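PDB 1YT8: thiosulfate sulfurtransferase from Pseudomonas aeruginosa, which is probably a rhodanese-type sulfurtransferase that moves sulfur from thiosulfate to cyanide, a reaction linked to cyanide detoxification. Local coordinates for residues A194-T197 / R198-G202; K117-G120 / E121-A125. All blocks are in the same frame, centred on the assembly; numbering follows the deposited sequence.

Contact 1: A194-T197 / R198-G202. With SO3 (sulfite ion), chain B.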
loop_
_atom_site.group_PDB
_atom_site.type_symbol
_atom_site.label_atom_id
_atom_site.label_comp_id
_atom_site.label_asym_id
_atom_site.label_seq_id
_atom_site.Cartn_x
_atom_site.Cartn_y
_atom_site.Cartn_z
ATOM N N ALA A 194 11.198 -10.154 1.771
ATOM C CA ALA A 194 12.137 -9.906 0.686
ATOM C C ALA A 194 13.375 -9.178 1.187
ATOM O O ALA A 194 14.498 -9.463 0.767
ATOM C CB ALA A 194 11.460 -9.099 -0.413
ATOM N N GLY A 195 13.153 -8.229 2.087
ATOM C CA GLY A 195 14.251 -7.472 2.647
ATOM C C GLY A 195 14.393 -7.762 4.126
ATOM O O GLY A 195 14.833 -8.850 4.514
ATOM N N ARG A 196 13.988 -6.801 4.951
ATOM C CA ARG A 196 14.102 -6.926 6.400
ATOM C C ARG A 196 12.832 -6.619 7.195
ATOM O O ARG A 196 12.493 -7.334 8.135
ATOM C CB ARG A 196 15.191 -5.974 6.911
ATOM C CG ARG A 196 16.588 -6.221 6.374
ATOM C CD ARG A 196 17.473 -5.002 6.607
ATOM N NE ARG A 196 17.447 -4.552 7.995
ATOM C CZ ARG A 196 18.014 -5.197 9.009
ATOM N NH1 ARG A 196 18.665 -6.335 8.796
ATOM N NH2 ARG A 196 17.932 -4.699 10.238
ATOM N N THR A 197 12.130 -5.560 6.807
ATOM C CA THR A 197 10.966 -5.099 7.560
ATOM C C THR A 197 9.964 -6.104 8.094
ATOM O O THR A 197 9.827 -6.247 9.307
ATOM C CB THR A 197 10.194 -4.026 6.785
ATOM O OG1 THR A 197 11.121 -3.067 6.261
ATOM C CG2 THR A 197 9.217 -3.309 7.719
ATOM N N ARG A 198 9.246 -6.787 7.210
ATOM C CA ARG A 198 8.253 -7.747 7.673
ATOM C C ARG A 198 8.847 -8.926 8.446
ATOM O O ARG A 198 8.158 -9.532 9.267
ATOM C CB ARG A 198 7.392 -8.216 6.493
ATOM C CG ARG A 198 6.361 -7.155 6.078
ATOM C CD ARG A 198 5.707 -7.440 4.725
ATOM N NE ARG A 198 6.664 -7.329 3.628
ATOM C CZ ARG A 198 6.352 -7.452 2.340
ATOM N NH1 ARG A 198 5.100 -7.688 1.967
ATOM N NH2 ARG A 198 7.301 -7.353 1.422
ATOM N N SER A 199 10.119 -9.243 8.212
ATOM C CA SER A 199 10.744 -10.347 8.943
ATOM C C SER A 199 11.024 -9.924 10.383
ATOM O O SER A 199 10.914 -10.735 11.306
ATOM C CB SER A 199 12.045 -10.810 8.265
ATOM O OG SER A 199 13.110 -9.889 8.451
ATOM N N ILE A 200 11.386 -8.656 10.578
ATOM C CA ILE A 200 11.660 -8.134 11.920
ATOM C C ILE A 200 10.350 -8.059 12.711
ATOM O O ILE A 200 10.271 -8.515 13.852
ATOM C CB ILE A 200 12.290 -6.717 11.863
ATOM C CG1 ILE A 200 13.689 -6.786 11.245
ATOM C CG2 ILE A 200 12.373 -6.119 13.270
ATOM C CD1 ILE A 200 14.277 -5.424 10.884
ATOM N N ILE A 201 9.326 -7.477 12.095
ATOM C CA ILE A 201 8.024 -7.341 12.734
ATOM C C ILE A 201 7.429 -8.717 13.039
ATOM O O ILE A 201 6.855 -8.932 14.109
ATOM C CB ILE A 201 7.043 -6.546 11.833
ATOM C CG1 ILE A 201 7.572 -5.125 11.603
ATOM C CG2 ILE A 201 5.659 -6.504 12.467
ATOM C CD1 ILE A 201 7.710 -4.303 12.875
ATOM N N GLY A 202 7.577 -9.650 12.102
ATOM C CA GLY A 202 7.046 -10.985 12.306
ATOM C C GLY A 202 7.760 -11.735 13.417
ATOM O O GLY A 202 7.129 -12.400 14.239
HETATM S S SO3 B . 10.510 -7.094 3.667
HETATM O O1 SO3 B . 10.047 -7.729 2.411
HETATM O O2 SO3 B . 11.510 -6.042 3.393
HETATM O O3 SO3 B . 9.382 -6.560 4.477
#
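R196, at the N-cap, gives its carbonyl O to the I200 N-H at 3.0 Å, and T197 O takes the I201 N-H at 3.1 Å, the two bonds that open helix 197-208, directly after the loop A194-R196. S199 adds a second grip on R196 O: its OG donates at 2.6 Å, approaching at 126° to the C=O, 21° out of the carbonyl plane, while I200 N arrives almost along the C=O axis. R196 and I200 cross obliquely, with I200 CD1 over one face of the guanidinium, whose nitrogens pair with E121, E124 and N220. R198 turns the other way. A bend at chi3 (-67°) brings the guanidinium edge-on to the sulfite, with the sulfur in its plane; NE reaches SO3 O3 at 2.9 Å and NH2 reaches SO3 O1, also at 2.9 Å, while NH1 goes to E157 and Q309. Backbone N-H groups complete the cradle: R198 N bonds SO3 O3 at 2.7 Å, and A194 N and G195 N both donate to SO3 O1. An anion held by loop amides, a helix N-terminus and an arginine, next to C193, is typical of the rhodanese active-site loop.

Contact 2: K117-G120 / E121-A125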
loop_
_atom_site.group_PDB
_atom_site.type_symbol
_atom_site.label_atom_id
_atom_site.label_comp_id
_atom_site.label_asym_id
_atom_site.label_seq_id
_atom_site.Cartn_x
_atom_site.Cartn_y
_atom_site.Cartn_z
ATOM N N LYS A 117 8.738 1.020 7.377
ATOM C CA LYS A 117 10.063 0.419 7.286
ATOM C C LYS A 117 11.040 0.984 8.310
ATOM O O LYS A 117 11.855 0.248 8.872
ATOM C CB LYS A 117 10.617 0.592 5.872
ATOM C CG LYS A 117 9.741 -0.046 4.811
ATOM C CD LYS A 117 10.268 0.228 3.417
ATOM C CE LYS A 117 9.409 -0.460 2.372
ATOM N NZ LYS A 117 9.900 -0.159 0.996
ATOM N N ALA A 118 10.962 2.290 8.543
ATOM C CA ALA A 118 11.832 2.932 9.519
ATOM C C ALA A 118 11.471 2.387 10.897
ATOM O O ALA A 118 12.345 2.152 11.738
ATOM C CB ALA A 118 11.641 4.441 9.476
ATOM N N PHE A 119 10.177 2.183 11.130
ATOM C CA PHE A 119 9.731 1.640 12.410
ATOM C C PHE A 119 10.306 0.238 12.603
ATOM O O PHE A 119 10.710 -0.129 13.705
ATOM C CB PHE A 119 8.203 1.560 12.482
ATOM C CG PHE A 119 7.702 0.878 13.729
ATOM C CD1 PHE A 119 7.834 1.490 14.973
ATOM C CD2 PHE A 119 7.145 -0.395 13.666
ATOM C CE1 PHE A 119 7.421 0.842 16.144
ATOM C CE2 PHE A 119 6.729 -1.054 14.829
ATOM C CZ PHE A 119 6.869 -0.429 16.073
ATOM N N GLY A 120 10.338 -0.545 11.528
ATOM C CA GLY A 120 10.875 -1.891 11.620
ATOM C C GLY A 120 12.316 -1.888 12.100
ATOM O O GLY A 120 12.717 -2.720 12.923
ATOM N N GLU A 121 13.100 -0.946 11.591
ATOM C CA GLU A 121 14.495 -0.845 11.986
ATOM C C GLU A 121 14.596 -0.426 13.450
ATOM O O GLU A 121 15.501 -0.866 14.160
ATOM C CB GLU A 121 15.234 0.160 11.095
ATOM C CG GLU A 121 15.363 -0.269 9.626
ATOM C CD GLU A 121 16.021 -1.632 9.453
ATOM O OE1 GLU A 121 16.987 -1.933 10.193
ATOM O OE2 GLU A 121 15.582 -2.401 8.567
ATOM N N LEU A 122 13.669 0.421 13.894
ATOM C CA LEU A 122 13.646 0.882 15.285
ATOM C C LEU A 122 13.385 -0.292 16.227
ATOM O O LEU A 122 13.977 -0.376 17.311
ATOM C CB LEU A 122 12.562 1.946 15.481
ATOM C CG LEU A 122 12.475 2.583 16.874
ATOM C CD1 LEU A 122 13.769 3.350 17.168
ATOM C CD2 LEU A 122 11.285 3.528 16.934
ATOM N N VAL A 123 12.494 -1.192 15.816
ATOM C CA VAL A 123 12.181 -2.362 16.624
ATOM C C VAL A 123 13.437 -3.214 16.825
ATOM O O VAL A 123 13.748 -3.598 17.958
ATOM C CB VAL A 123 11.047 -3.213 15.977
ATOM C CG1 VAL A 123 10.862 -4.521 16.739
ATOM C CG2 VAL A 123 9.733 -2.425 15.994
ATOM N N GLU A 124 14.169 -3.500 15.748
ATOM C CA GLU A 124 15.381 -4.308 15.885
ATOM C C GLU A 124 16.419 -3.589 16.734
ATOM O O GLU A 124 17.094 -4.205 17.561
ATOM C CB GLU A 124 16.009 -4.636 14.524
ATOM C CG GLU A 124 17.145 -5.659 14.649
ATOM C CD GLU A 124 17.839 -5.965 13.334
ATOM O OE1 GLU A 124 18.597 -5.104 12.841
ATOM O OE2 GLU A 124 17.623 -7.069 12.793
ATOM N N ALA A 125 16.552 -2.285 16.527
ATOM C CA ALA A 125 17.524 -1.504 17.288
ATOM C C ALA A 125 17.215 -1.527 18.786
ATOM O O ALA A 125 18.120 -1.644 19.618
ATOM C CB ALA A 125 17.545 -0.066 16.779
HETATM O O HOH W 1 12.813 -2.249 8.032
#
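V123 lays its CG2 methyl over one face of the F119 ring, 3.4 Å above the plane and shifted toward the rim. The nearest carbons are F119 CZ and CE2, each 3.5 Å from V123 CG2, and the methyl sits 26° off the ring normal, which makes this a CH-pi contact within a single helical turn. F119 CG stands anti to its own backbone N (chi1 174°), beside the carbonyl carbon, which carries the ring forward along the helix, toward the residue four places on. L122 CD2 reaches F119 CD1 more loosely, at 4.5 Å.

The backbone below is regular alpha-helix. V123 N donates to F119 O at 3.0 Å, L122 N to A118 O, E121 N to K117 O, and E124 N to G120 O at a rather long 3.3 Å.

On another side of the helix, E121 CG lies beside its backbone N (chi1 -66°), 3.6 Å from K117 O, and a bend at chi2 turns the carboxylate aside toward a water. That water donates to K117 O and to E121 OE2, both at 2.8 Å. K117 O therefore accepts a water proton as well as the E121 N-H. The same OE2 is salt-bridged to R196 NE, so a positive charge and a water share this oxygen and probably help keep the glutamate ionised. The fully extended K117 chain carries its NZ away, to D111 and the hydroxyl of Y507.

Helix 114-127 is wedged among several others: F119, E121 and V123 touch helix 197-208, A118 and E121 meet helix 514-521, and F119 and V123 rest on helix 334-344, while the F119 ring stands edge-to-face with F526.

How the contacts relate
Contact 2 comes first along the chain, within helix 114-127; contact 1 follows in the loop after strand 188-192, a central strand of a five-stranded parallel rhodanese sheet, and in the start of helix 197-208. Their centres lie about 9 Å apart, and the two helices touch directly. Two salt bridges join them, R196 NH2 to E124 OE1 at 2.7 Å and R196 NE to E121 OE2 at 2.9 Å. I200 CG2 also packs on G120 O, and T197 OG1 lies against K117 CG. Helix 114-127 thus backs the sulfite-binding loop, and E121 and E124 fix the R196 side chain while R198 and the loop amides hold the anion.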